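Local coordinates for protein putative esterase (Sulfolobus solfataricus P2, PDB 2RAU) that is probably a lipase or esterase of the alpha/beta-hydrolase fold, hydrolysing ester bonds, and binds calcium ions, at residues 101-106 with 119-124; 124-129 with 151-156. All blocks are in the same frame, centred on the assembly; numbering follows the deposited sequence.

Contact 1 (101-106 with 119-124)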
loop_
_atom_site.group_PDB
_atom_site.type_symbol
_atom_site.label_atom_id
_atom_site.label_comp_id
_atom_site.label_asym_id
_atom_site.label_seq_id
_atom_site.Cartn_x
_atom_site.Cartn_y
_atom_site.Cartn_z
ATOM N N TYR A 101 4.680 -6.531 -4.616
ATOM C CA TYR A 101 3.888 -7.670 -5.009
ATOM C C TYR A 101 4.200 -8.005 -6.458
ATOM O O TYR A 101 4.818 -7.208 -7.155
ATOM C CB TYR A 101 2.421 -7.337 -4.961
ATOM C CG TYR A 101 1.891 -6.915 -3.622
ATOM C CD1 TYR A 101 2.059 -7.726 -2.488
ATOM C CD2 TYR A 101 1.176 -5.737 -3.489
ATOM C CE1 TYR A 101 1.529 -7.349 -1.254
ATOM C CE2 TYR A 101 0.634 -5.361 -2.276
ATOM C CZ TYR A 101 0.797 -6.164 -1.157
ATOM O OH TYR A 101 0.228 -5.745 0.031
ATOM N N ARG A 102 3.684 -9.134 -6.929
ATOM C CA ARG A 102 3.911 -9.573 -8.313
ATOM C C ARG A 102 3.426 -8.557 -9.354
ATOM O O ARG A 102 3.942 -8.504 -10.495
ATOM C CB ARG A 102 3.283 -10.953 -8.544
ATOM C CG ARG A 102 3.824 -12.027 -7.599
ATOM C CD ARG A 102 3.247 -13.359 -7.902
ATOM N NE ARG A 102 3.534 -14.296 -6.827
ATOM C CZ ARG A 102 3.672 -15.612 -6.968
ATOM N NH1 ARG A 102 3.581 -16.211 -8.136
ATOM N NH2 ARG A 102 3.942 -16.332 -5.908
ATOM N N THR A 103 2.421 -7.786 -8.969
ATOM C CA THR A 103 1.854 -6.685 -9.779
ATOM C C THR A 103 2.919 -5.665 -10.173
ATOM O O THR A 103 2.813 -5.009 -11.199
ATOM C CB THR A 103 0.700 -5.994 -9.016
ATOM O OG1 THR A 103 1.151 -5.721 -7.676
ATOM C CG2 THR A 103 -0.558 -6.844 -9.076
ATOM N N HIS A 104 4.000 -5.591 -9.384
ATOM C CA HIS A 104 5.062 -4.686 -9.659
ATOM C C HIS A 104 5.993 -5.114 -10.799
ATOM O O HIS A 104 6.900 -4.364 -11.142
ATOM C CB HIS A 104 5.879 -4.401 -8.423
ATOM C CG HIS A 104 6.632 -3.120 -8.472
ATOM N ND1 HIS A 104 6.052 -1.911 -8.846
ATOM C CD2 HIS A 104 7.918 -2.832 -8.143
ATOM C CE1 HIS A 104 6.967 -0.958 -8.765
ATOM N NE2 HIS A 104 8.104 -1.491 -8.335
ATOM N N TYR A 105 5.711 -6.265 -11.401
ATOM C CA TYR A 105 6.518 -6.815 -12.494
ATOM C C TYR A 105 5.701 -6.999 -13.775
ATOM O O TYR A 105 6.247 -7.440 -14.801
ATOM C CB TYR A 105 7.178 -8.132 -12.046
ATOM C CG TYR A 105 8.212 -7.813 -11.000
ATOM C CD1 TYR A 105 9.450 -7.401 -11.386
ATOM C CD2 TYR A 105 7.899 -7.834 -9.640
ATOM C CE1 TYR A 105 10.354 -7.004 -10.472
ATOM C CE2 TYR A 105 8.788 -7.425 -8.724
ATOM C CZ TYR A 105 10.034 -7.034 -9.151
ATOM O OH TYR A 105 11.017 -6.644 -8.282
ATOM N N VAL A 106 4.446 -6.558 -13.758
ATOM C CA VAL A 106 3.559 -6.667 -14.955
ATOM C C VAL A 106 3.823 -5.508 -15.970
ATOM O O VAL A 106 3.783 -4.332 -15.610
ATOM C CB VAL A 106 2.069 -6.700 -14.503
ATOM C CG1 VAL A 106 1.065 -6.735 -15.747
ATOM C CG2 VAL A 106 1.821 -7.879 -13.557
ATOM N N ALA A 119 -4.402 -15.136 -13.390
ATOM C CA ALA A 119 -5.675 -15.813 -13.030
ATOM C C ALA A 119 -5.624 -16.426 -11.607
ATOM O O ALA A 119 -6.614 -16.422 -10.888
ATOM C CB ALA A 119 -6.014 -16.871 -14.074
ATOM N N ASN A 120 -4.478 -16.925 -11.173
ATOM C CA ASN A 120 -4.355 -17.500 -9.820
ATOM C C ASN A 120 -3.519 -16.615 -8.892
ATOM O O ASN A 120 -2.799 -17.106 -8.020
ATOM C CB ASN A 120 -3.777 -18.922 -9.893
ATOM C CG ASN A 120 -4.641 -19.826 -10.689
ATOM O OD1 ASN A 120 -5.714 -20.189 -10.240
ATOM N ND2 ASN A 120 -4.199 -20.193 -11.889
ATOM N N TRP A 121 -3.591 -15.308 -9.106
ATOM C CA TRP A 121 -3.037 -14.342 -8.145
ATOM C C TRP A 121 -4.091 -13.983 -7.107
ATOM O O TRP A 121 -4.613 -12.872 -7.098
ATOM C CB TRP A 121 -2.558 -13.109 -8.897
ATOM C CG TRP A 121 -1.249 -13.300 -9.613
ATOM C CD1 TRP A 121 -0.599 -14.477 -9.861
ATOM C CD2 TRP A 121 -0.477 -12.273 -10.229
ATOM N NE1 TRP A 121 0.558 -14.226 -10.560
ATOM C CE2 TRP A 121 0.647 -12.880 -10.803
ATOM C CE3 TRP A 121 -0.615 -10.890 -10.317
ATOM C CZ2 TRP A 121 1.636 -12.156 -11.444
ATOM C CZ3 TRP A 121 0.361 -10.161 -10.981
ATOM C CH2 TRP A 121 1.468 -10.796 -11.528
ATOM N N GLY A 122 -4.381 -14.959 -6.253
ATOM C CA GLY A 122 -5.348 -14.867 -5.177
ATOM C C GLY A 122 -4.677 -14.804 -3.827
ATOM O O GLY A 122 -3.490 -14.548 -3.722
ATOM N N TRP A 123 -5.446 -15.089 -2.791
ATOM C CA TRP A 123 -4.990 -14.984 -1.417
ATOM C C TRP A 123 -3.887 -15.959 -1.045
ATOM O O TRP A 123 -2.960 -15.611 -0.324
ATOM C CB TRP A 123 -6.194 -15.118 -0.449
ATOM C CG TRP A 123 -6.898 -13.859 -0.342
ATOM C CD1 TRP A 123 -8.151 -13.544 -0.824
ATOM C CD2 TRP A 123 -6.362 -12.653 0.186
ATOM N NE1 TRP A 123 -8.433 -12.234 -0.565
ATOM C CE2 TRP A 123 -7.339 -11.661 0.046
ATOM C CE3 TRP A 123 -5.157 -12.329 0.812
ATOM C CZ2 TRP A 123 -7.151 -10.360 0.517
ATOM C CZ3 TRP A 123 -4.955 -11.031 1.233
ATOM C CH2 TRP A 123 -5.949 -10.071 1.117
ATOM N N SER A 124 -3.964 -17.204 -1.484
ATOM C CA SER A 124 -2.869 -18.123 -1.138
ATOM C C SER A 124 -1.546 -17.660 -1.777
ATOM O O SER A 124 -0.479 -17.744 -1.156
ATOM C CB SER A 124 -3.219 -19.596 -1.437
ATOM O OG SER A 124 -3.400 -19.790 -2.801
#
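Trp121 lays one face of its indole over the side chain of Arg102. The touch is a CH-pi contact: Arg102 CB stands 3.7 Å from the centroid of the six-membered ring, 20° off the ring normal. It is displaced toward the rim of the ring. Arg102 CG is anti to the carbonyl carbon (chi1 -58°), and from there the chain runs extended to NE. This carries CD beneath the pyrrole side, with Arg102 CD 3.9 Å from Trp121 NE1. The guanidinium plane is turned 68° from the indole plane. Val106 comes at the ring edge, near its plane, with CG2 3.6 Å from Trp121 CH2. Thr103 adds its methyl, CG2 lying 3.9 Å from Trp121 CZ3. No hydrogen bond crosses between the segments. The polar ends meet at Asp36, whose OD1 takes a hydrogen bond from Trp121 NE1 and a salt bridge from Arg102 NH1. Arg102 NE forms a salt bridge with Asp129. A leucine in place of Trp121 would probably leave a gap over Arg102 CB and cost Asp36 one of its donors. The arrangement is plain buried packing within a long loop of the alpha/beta-hydrolase fold. It joins the 3-10 turn after strand 94-100 to an inverse gamma turn centred on Trp121, just before helix 123-141.

Contact 2 (124-129 with 151-156)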
loop_
_atom_site.group_PDB
_atom_site.type_symbol
_atom_site.label_atom_id
_atom_site.label_comp_id
_atom_site.label_asym_id
_atom_site.label_seq_id
_atom_site.Cartn_x
_atom_site.Cartn_y
_atom_site.Cartn_z
ATOM N N SER A 124 -3.964 -17.204 -1.484
ATOM C CA SER A 124 -2.869 -18.123 -1.138
ATOM C C SER A 124 -1.546 -17.660 -1.777
ATOM O O SER A 124 -0.479 -17.744 -1.156
ATOM C CB SER A 124 -3.219 -19.596 -1.437
ATOM O OG SER A 124 -3.400 -19.790 -2.801
ATOM N N THR A 125 -1.606 -17.113 -2.981
ATOM C CA THR A 125 -0.409 -16.565 -3.609
ATOM C C THR A 125 0.151 -15.380 -2.828
ATOM O O THR A 125 1.327 -15.355 -2.495
ATOM C CB THR A 125 -0.678 -16.192 -5.097
ATOM O OG1 THR A 125 -1.020 -17.386 -5.808
ATOM C CG2 THR A 125 0.540 -15.501 -5.749
ATOM N N TRP A 126 -0.691 -14.395 -2.554
ATOM C CA TRP A 126 -0.289 -13.185 -1.839
ATOM C C TRP A 126 0.225 -13.526 -0.443
ATOM O O TRP A 126 1.241 -12.999 -0.040
ATOM C CB TRP A 126 -1.472 -12.177 -1.768
ATOM C CG TRP A 126 -1.308 -10.959 -2.638
ATOM C CD1 TRP A 126 -1.352 -9.639 -2.231
ATOM C CD2 TRP A 126 -1.026 -10.924 -4.050
ATOM N NE1 TRP A 126 -1.133 -8.809 -3.310
ATOM C CE2 TRP A 126 -0.955 -9.561 -4.432
ATOM C CE3 TRP A 126 -0.855 -11.908 -5.033
ATOM C CZ2 TRP A 126 -0.683 -9.167 -5.724
ATOM C CZ3 TRP A 126 -0.580 -11.508 -6.321
ATOM C CH2 TRP A 126 -0.518 -10.170 -6.655
ATOM N N ILE A 127 -0.515 -14.377 0.270
ATOM C CA ILE A 127 -0.107 -14.825 1.607
ATOM C C ILE A 127 1.249 -15.555 1.554
ATOM O O ILE A 127 2.130 -15.250 2.371
ATOM C CB ILE A 127 -1.207 -15.589 2.341
ATOM C CG1 ILE A 127 -2.347 -14.594 2.687
ATOM C CG2 ILE A 127 -0.638 -16.251 3.636
ATOM C CD1 ILE A 127 -3.577 -15.247 3.209
ATOM N N SER A 128 1.476 -16.384 0.531
ATOM C CA SER A 128 2.744 -17.095 0.408
ATOM C C SER A 128 3.901 -16.109 0.188
ATOM O O SER A 128 5.007 -16.305 0.699
ATOM C CB SER A 128 2.704 -18.163 -0.691
ATOM O OG SER A 128 2.743 -17.601 -2.010
ATOM N N ASP A 129 3.645 -15.035 -0.547
ATOM C CA ASP A 129 4.651 -14.046 -0.840
ATOM C C ASP A 129 4.970 -13.235 0.417
ATOM O O ASP A 129 6.131 -12.956 0.700
ATOM C CB ASP A 129 4.167 -13.102 -1.942
ATOM C CG ASP A 129 4.043 -13.783 -3.308
ATOM O OD1 ASP A 129 4.584 -14.860 -3.471
ATOM O OD2 ASP A 129 3.415 -13.213 -4.243
ATOM N N GLU A 151 -1.673 -0.740 4.473
ATOM C CA GLU A 151 -2.407 0.411 3.925
ATOM C C GLU A 151 -3.515 -0.055 3.013
ATOM O O GLU A 151 -3.259 -0.714 2.023
ATOM C CB GLU A 151 -1.448 1.314 3.125
ATOM C CG GLU A 151 -0.262 1.805 3.922
ATOM C CD GLU A 151 0.622 2.806 3.197
ATOM O OE1 GLU A 151 0.420 3.038 1.964
ATOM O OE2 GLU A 151 1.523 3.368 3.860
ATOM N N SER A 152 -4.757 0.309 3.339
ATOM C CA SER A 152 -5.909 0.026 2.486
ATOM C C SER A 152 -6.055 -1.530 2.302
ATOM O O SER A 152 -6.151 -2.230 3.301
ATOM C CB SER A 152 -5.737 0.822 1.176
ATOM O OG SER A 152 -6.954 0.927 0.503
ATOM N N PHE A 153 -6.059 -2.049 1.062
ATOM C CA PHE A 153 -5.991 -3.503 0.803
ATOM C C PHE A 153 -4.921 -4.191 1.675
ATOM O O PHE A 153 -5.099 -5.296 2.162
ATOM C CB PHE A 153 -5.642 -3.802 -0.663
ATOM C CG PHE A 153 -5.172 -5.205 -0.870
ATOM C CD1 PHE A 153 -6.071 -6.237 -1.019
ATOM C CD2 PHE A 153 -3.810 -5.519 -0.815
ATOM C CE1 PHE A 153 -5.620 -7.548 -1.186
ATOM C CE2 PHE A 153 -3.359 -6.852 -0.979
ATOM C CZ PHE A 153 -4.278 -7.854 -1.118
ATOM N N GLY A 154 -3.781 -3.551 1.844
ATOM C CA GLY A 154 -2.719 -4.108 2.682
ATOM C C GLY A 154 -3.123 -4.345 4.111
ATOM O O GLY A 154 -2.535 -5.187 4.784
ATOM N N GLY A 155 -4.102 -3.598 4.606
ATOM C CA GLY A 155 -4.657 -3.846 5.943
ATOM C C GLY A 155 -5.463 -5.140 6.035
ATOM O O GLY A 155 -5.363 -5.874 7.014
ATOM N N ILE A 156 -6.238 -5.428 4.986
ATOM C CA ILE A 156 -6.941 -6.704 4.848
ATOM C C ILE A 156 -5.908 -7.834 4.757
ATOM O O ILE A 156 -6.053 -8.861 5.400
ATOM C CB ILE A 156 -7.882 -6.744 3.579
ATOM C CG1 ILE A 156 -8.964 -5.646 3.652
ATOM C CG2 ILE A 156 -8.597 -8.061 3.506
ATOM C CD1 ILE A 156 -9.694 -5.284 2.309
#
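Trp126 and Phe153 make the aromatic contact that joins helix 123-141 to the turn and helix start at 151-156. The ring planes stand at 82°, and the centroid of the Trp126 five-membered ring is 5.5 Å from that of Phe153. Trp126 CD1 meets the rim of the phenyl ring near its plane, 3.6 Å from Phe153 CZ. Trp126 NE1 lies 3.8 Å from Phe153 CE2. Phe153 CG is anti to the backbone N (chi1 163°), which sends the phenyl ring across to the indole. Other rings and a leucine continue the cluster: Tyr101 meets Trp126, Trp276 and Trp123 meet Phe153, and Leu280 touches both rings.

No hydrogen bond joins the two segments. Within 124-129, Ser128 OG donates to Thr125 O at 2.7 Å, tilted from the carbonyl plane, and Asp129 N bonds to the same oxygen. In the other segment Gly154 N bonds to Glu151 O.

Ser152 has a positive phi (60°), the strained backbone of a sharp strand-to-helix turn. Its OG is hydrogen-bonded to His329. With Gly150 and Gly154 this fits the nucleophile elbow of alpha/beta-hydrolases, with Ser152 the probable nucleophile of a triad with His329 and Asp177.

How the contacts relate
Contacts 1 and 2 follow each other along the chain and share Ser124 near the start of helix 123-141. Contact 1 is fully buried and ties a loop to the run-up to that helix. Contact 2 is smaller and partly buried, and joins the same helix to the start of helix 153-169. Contact 1 packs aliphatic groups on an indole beside buried charges, whereas contact 2 is purely aromatic and next to the probable active-site serine. They also touch directly, through Thr125 of contact 2. Its OG1 makes a probable hydrogen bond with Asn120 O (2.9 Å), and its CG2 packs against Arg102 CZ.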